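Local coordinates for protein phosphoribosylaminoimidazole carboxylase (PDB 4JA0) that probably catalyses two steps of de novo purine biosynthesis, joining AIR carboxylase and SAICAR synthetase activities in one bifunctional chain, at residues A171-E177 / R403-L407. Sequence-based numbering, arbitrary orientation.
Sequences ATILIFE and RSKQL
L174 overlaps the start of helical segment 403-407: its CD1 lies 3.5 Å from R403 CB, and its CD2 4.0 Å from S404 CA. Both segments are regular alpha helix. They run antiparallel at 175°, with their axes 11.0 Å apart. In the register, L174 faces R403 (CA to CA 7.4 Å) and A171 faces L407 (7.7 Å). L174 and L407 both adopt the tp rotamer, and their CD2 atoms meet at 4.1 Å. L407 CD2 also packs on A171 CB at 4.3 Å. One turn beyond L174, E177 extends (mt) to a salt bridge, OE1 to R403 NH1 at 2.9 Å. R403 NH2 forms a second salt bridge with E318 of the second subunit. The other side of helix 162-183 is covered by sheet strands, with T172 against W101 and F197. This is antiparallel helix-helix packing between domains, joining a helix of the SAICAR synthetase region to the long C-terminal helix of the AIR carboxylase region in bifunctional PAICS.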
loop_
_atom_site.group_PDB
_atom_site.type_symbol
_atom_site.label_atom_id
_atom_site.label_comp_id
_atom_site.label_asym_id
_atom_site.label_seq_id
_atom_site.Cartn_x
_atom_site.Cartn_y
_atom_site.Cartn_z
ATOM N N ALA A 171 17.450 39.291 -12.448
ATOM C CA ALA A 171 16.568 40.419 -12.171
ATOM C C ALA A 171 16.310 41.269 -13.402
ATOM O O ALA A 171 15.185 41.696 -13.644
ATOM C CB ALA A 171 17.145 41.290 -11.063
ATOM N N THR A 172 17.350 41.491 -14.191
ATOM C CA THR A 172 17.233 42.315 -15.384
ATOM C C THR A 172 16.276 41.658 -16.375
ATOM O O THR A 172 15.387 42.315 -16.915
ATOM C CB THR A 172 18.622 42.563 -16.044
ATOM O OG1 THR A 172 19.523 43.133 -15.085
ATOM C CG2 THR A 172 18.521 43.493 -17.253
ATOM N N ILE A 173 16.439 40.365 -16.603
ATOM C CA ILE A 173 15.543 39.669 -17.510
ATOM C C ILE A 173 14.113 39.752 -17.001
ATOM O O ILE A 173 13.187 39.979 -17.781
ATOM C CB ILE A 173 15.929 38.202 -17.675
ATOM C CG1 ILE A 173 17.345 38.106 -18.236
ATOM C CG2 ILE A 173 14.945 37.494 -18.575
ATOM C CD1 ILE A 173 17.889 36.695 -18.279
ATOM N N LEU A 174 13.943 39.609 -15.689
ATOM C CA LEU A 174 12.615 39.623 -15.063
ATOM C C LEU A 174 11.881 40.953 -15.217
ATOM O O LEU A 174 10.706 40.981 -15.562
ATOM C CB LEU A 174 12.753 39.270 -13.580
ATOM C CG LEU A 174 11.481 39.119 -12.762
ATOM C CD1 LEU A 174 10.500 38.307 -13.555
ATOM C CD2 LEU A 174 11.800 38.405 -11.475
ATOM N N ILE A 175 12.603 42.048 -14.996
ATOM C CA ILE A 175 12.062 43.401 -15.114
ATOM C C ILE A 175 11.651 43.689 -16.547
ATOM O O ILE A 175 10.606 44.294 -16.798
ATOM C CB ILE A 175 13.098 44.437 -14.649
ATOM C CG1 ILE A 175 13.203 44.400 -13.131
ATOM C CG2 ILE A 175 12.765 45.844 -15.151
ATOM C CD1 ILE A 175 14.461 45.054 -12.619
ATOM N N PHE A 176 12.484 43.247 -17.484
ATOM C CA PHE A 176 12.130 43.313 -18.879
ATOM C C PHE A 176 10.834 42.521 -19.145
ATOM O O PHE A 176 9.923 43.013 -19.809
ATOM C CB PHE A 176 13.245 42.750 -19.744
ATOM C CG PHE A 176 12.911 42.753 -21.196
ATOM C CD1 PHE A 176 13.206 43.848 -21.981
ATOM C CD2 PHE A 176 12.202 41.693 -21.763
ATOM C CE1 PHE A 176 12.858 43.852 -23.319
ATOM C CE2 PHE A 176 11.843 41.696 -23.090
ATOM C CZ PHE A 176 12.171 42.767 -23.872
ATOM N N GLU A 177 10.737 41.310 -18.615
ATOM C CA GLU A 177 9.579 40.474 -18.893
ATOM C C GLU A 177 8.274 41.083 -18.352
ATOM O O GLU A 177 7.237 41.077 -19.034
ATOM C CB GLU A 177 9.808 39.088 -18.310
ATOM C CG GLU A 177 10.768 38.216 -19.124
ATOM C CD GLU A 177 11.173 36.952 -18.371
ATOM O OE1 GLU A 177 11.040 36.947 -17.121
ATOM O OE2 GLU A 177 11.608 35.966 -19.018
ATOM N N ARG A 403 6.778 35.176 -10.695
ATOM C CA ARG A 403 8.157 35.127 -11.171
ATOM C C ARG A 403 9.106 35.704 -10.155
ATOM O O ARG A 403 10.230 35.223 -9.997
ATOM C CB ARG A 403 8.313 35.863 -12.481
ATOM C CG ARG A 403 7.393 35.378 -13.554
ATOM C CD ARG A 403 8.035 35.516 -14.925
ATOM N NE ARG A 403 8.515 34.231 -15.414
ATOM C CZ ARG A 403 8.923 34.013 -16.657
ATOM N NH1 ARG A 403 8.899 34.995 -17.534
ATOM N NH2 ARG A 403 9.343 32.815 -17.026
ATOM N N SER A 404 8.643 36.717 -9.442
ATOM C CA SER A 404 9.461 37.350 -8.428
ATOM C C SER A 404 9.702 36.378 -7.281
ATOM O O SER A 404 10.796 36.294 -6.718
ATOM C CB SER A 404 8.764 38.625 -7.942
ATOM O OG SER A 404 9.491 39.265 -6.913
ATOM N N LYS A 405 8.687 35.591 -6.970
ATOM C CA LYS A 405 8.814 34.622 -5.903
ATOM C C LYS A 405 9.873 33.551 -6.242
ATOM O O LYS A 405 10.655 33.140 -5.381
ATOM C CB LYS A 405 7.454 33.985 -5.645
ATOM C CG LYS A 405 7.429 33.011 -4.481
ATOM C CD LYS A 405 6.562 31.797 -4.791
ATOM C CE LYS A 405 6.680 30.776 -3.681
ATOM N NZ LYS A 405 6.345 31.410 -2.372
ATOM N N GLN A 406 9.919 33.135 -7.507
ATOM C CA GLN A 406 10.898 32.154 -7.946
ATOM C C GLN A 406 12.300 32.695 -7.809
ATOM O O GLN A 406 13.203 31.992 -7.347
ATOM C CB GLN A 406 10.632 31.750 -9.395
ATOM C CG GLN A 406 9.338 30.962 -9.523
ATOM C CD GLN A 406 9.050 30.436 -10.918
ATOM O OE1 GLN A 406 9.586 30.936 -11.930
ATOM N NE2 GLN A 406 8.192 29.405 -10.980
ATOM N N LEU A 407 12.468 33.965 -8.153
ATOM C CA LEU A 407 13.757 34.607 -8.005
ATOM C C LEU A 407 14.111 34.699 -6.533
ATOM O O LEU A 407 15.270 34.506 -6.154
ATOM C CB LEU A 407 13.754 36.009 -8.625
ATOM C CG LEU A 407 15.086 36.755 -8.514
ATOM C CD1 LEU A 407 16.140 36.013 -9.325
ATOM C CD2 LEU A 407 14.982 38.220 -8.955
#